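Local atomic coordinates of putative TIM-barrel metal-dependent hydrolase (Mycobacterium avium subsp. paratuberculosis S397, PDB entry 4DZI), a protein that probably catalyses a metal-dependent hydrolysis as a TIM-barrel member of the amidohydrolase family and binds cadmium at a bimetal site in the crystal. Residues 329-334 against 344-349; 297-302 against 340-345. All coordinates share one frame; numbering follows the deposited sequence. Where two conformers were deposited one is given.

Overall arrangement
Along the chain from the N terminus, 297-302 comes first, at the start of helix 298-312; then 329-334, on strand 329-331; and last helix 339-346, to which both contacts return. Contact 2 closes the long loop, with 37 residues between its segments, and contact 1 the short one, with nine. The two interleave rather than nest: 329-334 falls within the span of contact 2, whereas 344-349 runs past its end, and Arg344 and Val345 belong to both. The centres of the two contacts lie about 7 Å apart. Ile331 and Ile346 of contact 1 both touch Val299 of contact 2, so one barrel strand and two helices are tied together.

Contact 1: residues 329-334 against 344-349; sequences VWIAPY and RVIGVD
Chi1 of Ile331, -63°, sets CG1 beside the backbone N, and chi1 of Ile346, 66°, places its own CG1 where N and C of the main chain flank it; both chains then extend until their terminal methyls touch. The distance Ile331 CD1 to Ile346 CD1 is 3.9 Å, and Ile346 CD1 also lies 4.2 Å from Ile331 CB, evidence that the methyl meets the root of the side chain as well as its end. The two side chains run obliquely to each other.

The polar half of the contact is indirect. Trp330 NE1 and Asp349 O stand 3.5 Å apart, and a water links them: it accepts from Trp330 NE1 at 3.0 Å and donates to Asp349 O at 2.7 Å. The indole N-H and a main-chain carbonyl are thereby both satisfied by one molecule. Gly347, with a positive phi of 100°, is the first residue to leave the helical conformation after helix 339-346.

Strand 329-331, helix 339-346 and the segment at Lys350-Leu352, whose backbone pairs with Ile331, form a beta-alpha-beta crossover of the TIM barrel. Trp330 pairs through its backbone with Ala289 and Ser291. Lys350 makes a cation-pi contact with Trp330, and Leu392 of helix 378-393 packs on the indole. Helix 298-312 packs against the isoleucine pair.

Contact 2: residues 297-302 against 340-345; sequences YFVHRL and PELARV. With SO4 (sulfate ion), chain J.
The outer helical layer of the TIM barrel is joined here: helix 298-312, which follows strand 289-292, packs against helix 339-346, which follows strand 329-331. Val299 and Val345 carry the closest approach. Val299 was modelled in two conformers, and its distances here belong to the one with CG1 anti to the backbone N (chi1 180°), as CG1 also is in Val345. In that conformer Val299 CG1 lies 3.7 Å from Val345 CG1, and the two valines pass alongside each other, running opposite ways. The other branch of the fork, Val299 CG2, reaches Leu342 CD1 at a looser 4.3 Å. Leu342 and Val345 are three residues apart on their helix, so Val299 meets two positions of one helical face. Val299 CG2 also sits over the centre of the neighbouring Phe298 ring, 4.0 Å above its plane.

On helix 339-346, Arg344 folds back along its own helix to Glu341. Its NH2 is 2.6 Å from Glu341 OE1 in a salt bridge that meets the carboxylate on its anti side, 20° out of plane; the bond from Arg344 NE to the same oxygen is weak.

Tyr297, His300 and Arg301, around the start of helix 298-312, reach the second subunit. His300 CE1 lies 3.5 Å above the ring plane of Tyr297, while His300 NE2 is hydrogen-bonded to NE2 of His300 of the second subunit. A sulfate, probably from the crystallisation liquor, is gripped by Arg266 and Arg305 of both subunits as well as by Arg301, whose NH1 forms a salt bridge with Asp265. Arg301 NH2 donates to sulfate O3 across 2.7 Å with an N-H...O angle of 158°, the oxygen lying at the edge of the guanidinium and in its plane.

Contact 1: residues 329-334 against 344-349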
loop_
_atom_site.group_PDB
_atom_site.type_symbol
_atom_site.label_atom_id
_atom_site.label_comp_id
_atom_site.label_asym_id
_atom_site.label_seq_id
_atom_site.Cartn_x
_atom_site.Cartn_y
_atom_site.Cartn_z
ATOM N N VAL C 329 2.236 12.230 -17.256
ATOM C CA VAL C 329 3.074 11.149 -16.712
ATOM C C VAL C 329 3.305 10.058 -17.758
ATOM O O VAL C 329 2.383 9.511 -18.365
ATOM C CB VAL C 329 2.465 10.524 -15.431
ATOM C CG1 VAL C 329 3.352 9.416 -14.837
ATOM C CG2 VAL C 329 2.179 11.625 -14.397
ATOM N N TRP C 330 4.586 9.734 -17.959
ATOM C CA TRP C 330 4.982 8.615 -18.759
ATOM C C TRP C 330 5.422 7.491 -17.850
ATOM O O TRP C 330 5.969 7.722 -16.788
ATOM C CB TRP C 330 6.189 9.042 -19.618
ATOM C CG TRP C 330 5.884 9.867 -20.855
ATOM C CD1 TRP C 330 5.957 9.463 -22.185
ATOM C CD2 TRP C 330 5.534 11.287 -20.910
ATOM N NE1 TRP C 330 5.650 10.502 -23.015
ATOM C CE2 TRP C 330 5.384 11.617 -22.313
ATOM C CE3 TRP C 330 5.306 12.270 -19.958
ATOM C CZ2 TRP C 330 5.035 12.900 -22.735
ATOM C CZ3 TRP C 330 4.943 13.545 -20.385
ATOM C CH2 TRP C 330 4.829 13.856 -21.751
ATOM N N ILE C 331 5.243 6.268 -18.311
ATOM C CA ILE C 331 5.547 5.095 -17.485
ATOM C C ILE C 331 6.355 4.044 -18.242
ATOM O O ILE C 331 5.936 3.577 -19.313
ATOM C CB ILE C 331 4.241 4.453 -17.006
ATOM C CG1 ILE C 331 3.488 5.442 -16.111
ATOM C CG2 ILE C 331 4.558 3.168 -16.236
ATOM C CD1 ILE C 331 2.100 4.963 -15.748
ATOM N N ALA C 332 7.516 3.665 -17.695
ATOM C CA ALA C 332 8.231 2.481 -18.179
ATOM C C ALA C 332 7.710 1.263 -17.419
ATOM O O ALA C 332 7.996 1.116 -16.231
ATOM C CB ALA C 332 9.741 2.618 -17.924
ATOM N N PRO C 333 6.956 0.394 -18.081
ATOM C CA PRO C 333 6.387 -0.758 -17.369
ATOM C C PRO C 333 7.411 -1.868 -17.116
ATOM O O PRO C 333 8.523 -1.897 -17.691
ATOM C CB PRO C 333 5.332 -1.276 -18.359
ATOM C CG PRO C 333 5.982 -0.976 -19.720
ATOM C CD PRO C 333 6.544 0.418 -19.498
ATOM N N TYR C 334 7.036 -2.818 -16.261
ATOM C CA TYR C 334 7.825 -4.041 -16.156
ATOM C C TYR C 334 7.482 -4.930 -17.367
ATOM O O TYR C 334 6.387 -4.837 -17.946
ATOM C CB TYR C 334 7.578 -4.789 -14.809
ATOM C CG TYR C 334 8.239 -4.203 -13.547
ATOM C CD1 TYR C 334 9.484 -3.570 -13.590
ATOM C CD2 TYR C 334 7.631 -4.336 -12.287
ATOM C CE1 TYR C 334 10.079 -3.062 -12.431
ATOM C CE2 TYR C 334 8.225 -3.830 -11.134
ATOM C CZ TYR C 334 9.447 -3.181 -11.198
ATOM O OH TYR C 334 10.052 -2.658 -10.024
ATOM N N ARG C 344 -4.620 0.857 -23.040
ATOM C CA ARG C 344 -6.035 1.215 -22.903
ATOM C C ARG C 344 -6.253 2.239 -21.808
ATOM O O ARG C 344 -7.042 3.185 -21.963
ATOM C CB ARG C 344 -6.865 -0.033 -22.637
ATOM C CG ARG C 344 -7.106 -0.850 -23.903
ATOM C CD ARG C 344 -8.280 -1.813 -23.779
ATOM N NE ARG C 344 -7.988 -2.912 -22.867
ATOM C CZ ARG C 344 -7.368 -4.034 -23.221
ATOM N NH1 ARG C 344 -6.969 -4.212 -24.473
ATOM N NH2 ARG C 344 -7.144 -4.977 -22.319
ATOM N N VAL C 345 -5.508 2.072 -20.715
ATOM C CA VAL C 345 -5.646 2.929 -19.542
ATOM C C VAL C 345 -4.933 4.277 -19.608
ATOM O O VAL C 345 -5.522 5.304 -19.258
ATOM C CB VAL C 345 -5.166 2.154 -18.308
ATOM C CG1 VAL C 345 -5.039 3.061 -17.102
ATOM C CG2 VAL C 345 -6.126 1.015 -18.040
ATOM N N ILE C 346 -3.651 4.288 -20.009
ATOM C CA ILE C 346 -2.931 5.546 -20.017
ATOM C C ILE C 346 -2.653 6.106 -21.400
ATOM O O ILE C 346 -2.253 7.265 -21.517
ATOM C CB ILE C 346 -1.596 5.458 -19.239
ATOM C CG1 ILE C 346 -0.624 4.509 -19.938
ATOM C CG2 ILE C 346 -1.844 5.012 -17.803
ATOM C CD1 ILE C 346 0.789 4.520 -19.359
ATOM N N GLY C 347 -2.870 5.286 -22.431
ATOM C CA GLY C 347 -2.595 5.697 -23.824
ATOM C C GLY C 347 -1.259 5.124 -24.268
ATOM O O GLY C 347 -0.270 5.147 -23.501
ATOM N N VAL C 348 -1.204 4.600 -25.490
ATOM C CA VAL C 348 0.025 4.018 -25.958
ATOM C C VAL C 348 1.167 5.051 -25.961
ATOM O O VAL C 348 2.353 4.674 -25.846
ATOM C CB VAL C 348 -0.171 3.428 -27.354
ATOM C CG1 VAL C 348 -0.477 4.540 -28.346
ATOM C CG2 VAL C 348 1.040 2.620 -27.764
ATOM N N ASP C 349 0.823 6.339 -26.072
ATOM C CA ASP C 349 1.871 7.359 -26.146
ATOM C C ASP C 349 2.614 7.568 -24.831
ATOM O O ASP C 349 3.651 8.242 -24.792
ATOM C CB ASP C 349 1.309 8.696 -26.637
ATOM C CG ASP C 349 0.230 9.244 -25.713
ATOM O OD1 ASP C 349 -0.851 8.610 -25.607
ATOM O OD2 ASP C 349 0.471 10.300 -25.096
HETATM O O HOH W 1 4.563 10.555 -25.838
#

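Contact 2: residues 297-302 against 340-345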
loop_
_atom_site.group_PDB
_atom_site.type_symbol
_atom_site.label_atom_id
_atom_site.label_comp_id
_atom_site.label_asym_id
_atom_site.label_seq_id
_atom_site.Cartn_x
_atom_site.Cartn_y
_atom_site.Cartn_z
ATOM N N TYR C 297 1.778 -1.587 -12.698
ATOM C CA TYR C 297 0.580 -2.107 -12.012
ATOM C C TYR C 297 -0.025 -1.094 -11.064
ATOM O O TYR C 297 -1.212 -1.179 -10.743
ATOM C CB TYR C 297 1.012 -3.303 -11.193
ATOM C CG TYR C 297 -0.078 -4.174 -10.636
ATOM C CD1 TYR C 297 -0.949 -4.818 -11.462
ATOM C CD2 TYR C 297 -0.171 -4.385 -9.263
ATOM C CE1 TYR C 297 -1.929 -5.664 -10.954
ATOM C CE2 TYR C 297 -1.135 -5.217 -8.745
ATOM C CZ TYR C 297 -2.006 -5.854 -9.595
ATOM O OH TYR C 297 -2.948 -6.719 -9.070
ATOM N N PHE C 298 0.765 -0.148 -10.575
ATOM C CA PHE C 298 0.226 0.862 -9.680
ATOM C C PHE C 298 -0.905 1.720 -10.282
ATOM O O PHE C 298 -1.747 2.274 -9.554
ATOM C CB PHE C 298 1.318 1.797 -9.123
ATOM C CG PHE C 298 1.817 2.829 -10.114
ATOM C CD1 PHE C 298 1.228 4.095 -10.181
ATOM C CD2 PHE C 298 2.920 2.567 -10.907
ATOM C CE1 PHE C 298 1.663 5.065 -11.079
ATOM C CE2 PHE C 298 3.374 3.536 -11.789
ATOM C CZ PHE C 298 2.755 4.787 -11.870
ATOM N N VAL C 299 -0.924 1.868 -11.603
ATOM C CA VAL C 299 -1.819 2.822 -12.247
ATOM C C VAL C 299 -3.286 2.549 -11.949
ATOM O O VAL C 299 -4.054 3.447 -11.655
ATOM C CB VAL C 299 -1.612 2.791 -13.775
ATOM C CG1 VAL C 299 -2.535 3.776 -14.474
ATOM C CG2 VAL C 299 -0.164 3.108 -14.097
ATOM N N HIS C 300 -3.677 1.304 -12.063
ATOM C CA HIS C 300 -5.107 1.087 -11.954
ATOM C C HIS C 300 -5.634 1.344 -10.557
ATOM O O HIS C 300 -6.726 1.862 -10.421
ATOM C CB HIS C 300 -5.539 -0.254 -12.507
ATOM C CG HIS C 300 -5.206 -1.388 -11.610
ATOM N ND1 HIS C 300 -3.937 -1.831 -11.452
ATOM C CD2 HIS C 300 -6.014 -2.196 -10.812
ATOM C CE1 HIS C 300 -3.929 -2.856 -10.568
ATOM N NE2 HIS C 300 -5.202 -3.084 -10.184
ATOM N N ARG C 301 -4.876 1.004 -9.511
ATOM C CA ARG C 301 -5.345 1.329 -8.144
ATOM C C ARG C 301 -5.330 2.811 -7.920
ATOM O O ARG C 301 -6.201 3.356 -7.255
ATOM C CB ARG C 301 -4.481 0.662 -7.046
ATOM C CG ARG C 301 -4.426 -0.860 -7.124
ATOM C CD ARG C 301 -3.009 -1.345 -7.447
ATOM N NE ARG C 301 -2.079 -0.867 -6.421
ATOM C CZ ARG C 301 -0.758 -1.001 -6.504
ATOM N NH1 ARG C 301 -0.253 -1.605 -7.578
ATOM N NH2 ARG C 301 0.053 -0.509 -5.543
ATOM N N LEU C 302 -4.300 3.475 -8.441
ATOM C CA LEU C 302 -4.188 4.907 -8.269
ATOM C C LEU C 302 -5.399 5.594 -8.926
ATOM O O LEU C 302 -5.995 6.498 -8.326
ATOM C CB LEU C 302 -2.844 5.409 -8.839
ATOM C CG LEU C 302 -2.636 6.921 -8.745
ATOM C CD1 LEU C 302 -2.501 7.409 -7.313
ATOM C CD2 LEU C 302 -1.360 7.307 -9.523
ATOM N N PRO C 340 -1.069 -4.169 -23.654
ATOM C CA PRO C 340 -2.326 -3.773 -24.290
ATOM C C PRO C 340 -3.276 -3.114 -23.293
ATOM O O PRO C 340 -3.870 -2.078 -23.578
ATOM C CB PRO C 340 -2.896 -5.109 -24.794
ATOM C CG PRO C 340 -1.683 -5.938 -25.054
ATOM C CD PRO C 340 -0.713 -5.568 -23.956
ATOM N N GLU C 341 -3.430 -3.698 -22.115
ATOM C CA GLU C 341 -4.320 -3.096 -21.127
ATOM C C GLU C 341 -3.786 -1.754 -20.670
ATOM O O GLU C 341 -4.531 -0.797 -20.537
ATOM C CB GLU C 341 -4.516 -4.029 -19.918
ATOM C CG GLU C 341 -5.270 -3.395 -18.761
ATOM C CD GLU C 341 -6.751 -3.183 -19.053
ATOM O OE1 GLU C 341 -7.289 -3.878 -19.942
ATOM O OE2 GLU C 341 -7.382 -2.324 -18.390
ATOM N N LEU C 342 -2.475 -1.674 -20.417
ATOM C CA LEU C 342 -1.904 -0.406 -19.989
ATOM C C LEU C 342 -2.206 0.669 -21.035
ATOM O O LEU C 342 -2.515 1.798 -20.690
ATOM C CB LEU C 342 -0.362 -0.538 -19.792
ATOM C CG LEU C 342 0.357 0.702 -19.232
ATOM C CD1 LEU C 342 -0.209 1.148 -17.883
ATOM C CD2 LEU C 342 1.858 0.434 -19.116
ATOM N N ALA C 343 -2.086 0.320 -22.323
ATOM C CA ALA C 343 -2.296 1.320 -23.396
ATOM C C ALA C 343 -3.745 1.794 -23.366
ATOM O O ALA C 343 -4.081 2.973 -23.582
ATOM C CB ALA C 343 -1.962 0.714 -24.759
ATOM N N ARG C 344 -4.620 0.857 -23.040
ATOM C CA ARG C 344 -6.035 1.215 -22.903
ATOM C C ARG C 344 -6.253 2.239 -21.808
ATOM O O ARG C 344 -7.042 3.185 -21.963
ATOM C CB ARG C 344 -6.865 -0.033 -22.637
ATOM C CG ARG C 344 -7.106 -0.850 -23.903
ATOM C CD ARG C 344 -8.280 -1.813 -23.779
ATOM N NE ARG C 344 -7.988 -2.912 -22.867
ATOM C CZ ARG C 344 -7.368 -4.034 -23.221
ATOM N NH1 ARG C 344 -6.969 -4.212 -24.473
ATOM N NH2 ARG C 344 -7.144 -4.977 -22.319
ATOM N N VAL C 345 -5.508 2.072 -20.715
ATOM C CA VAL C 345 -5.646 2.929 -19.542
ATOM C C VAL C 345 -4.933 4.277 -19.608
ATOM O O VAL C 345 -5.522 5.304 -19.258
ATOM C CB VAL C 345 -5.166 2.154 -18.308
ATOM C CG1 VAL C 345 -5.039 3.061 -17.102
ATOM C CG2 VAL C 345 -6.126 1.015 -18.040
HETATM S S SO4 J . -1.607 -1.012 -2.463
HETATM O O1 SO4 J . -2.446 -0.348 -1.486
HETATM O O2 SO4 J . -2.312 -1.730 -3.559
HETATM O O3 SO4 J . -0.986 0.156 -3.151
HETATM O O4 SO4 J . -0.429 -1.764 -2.067
#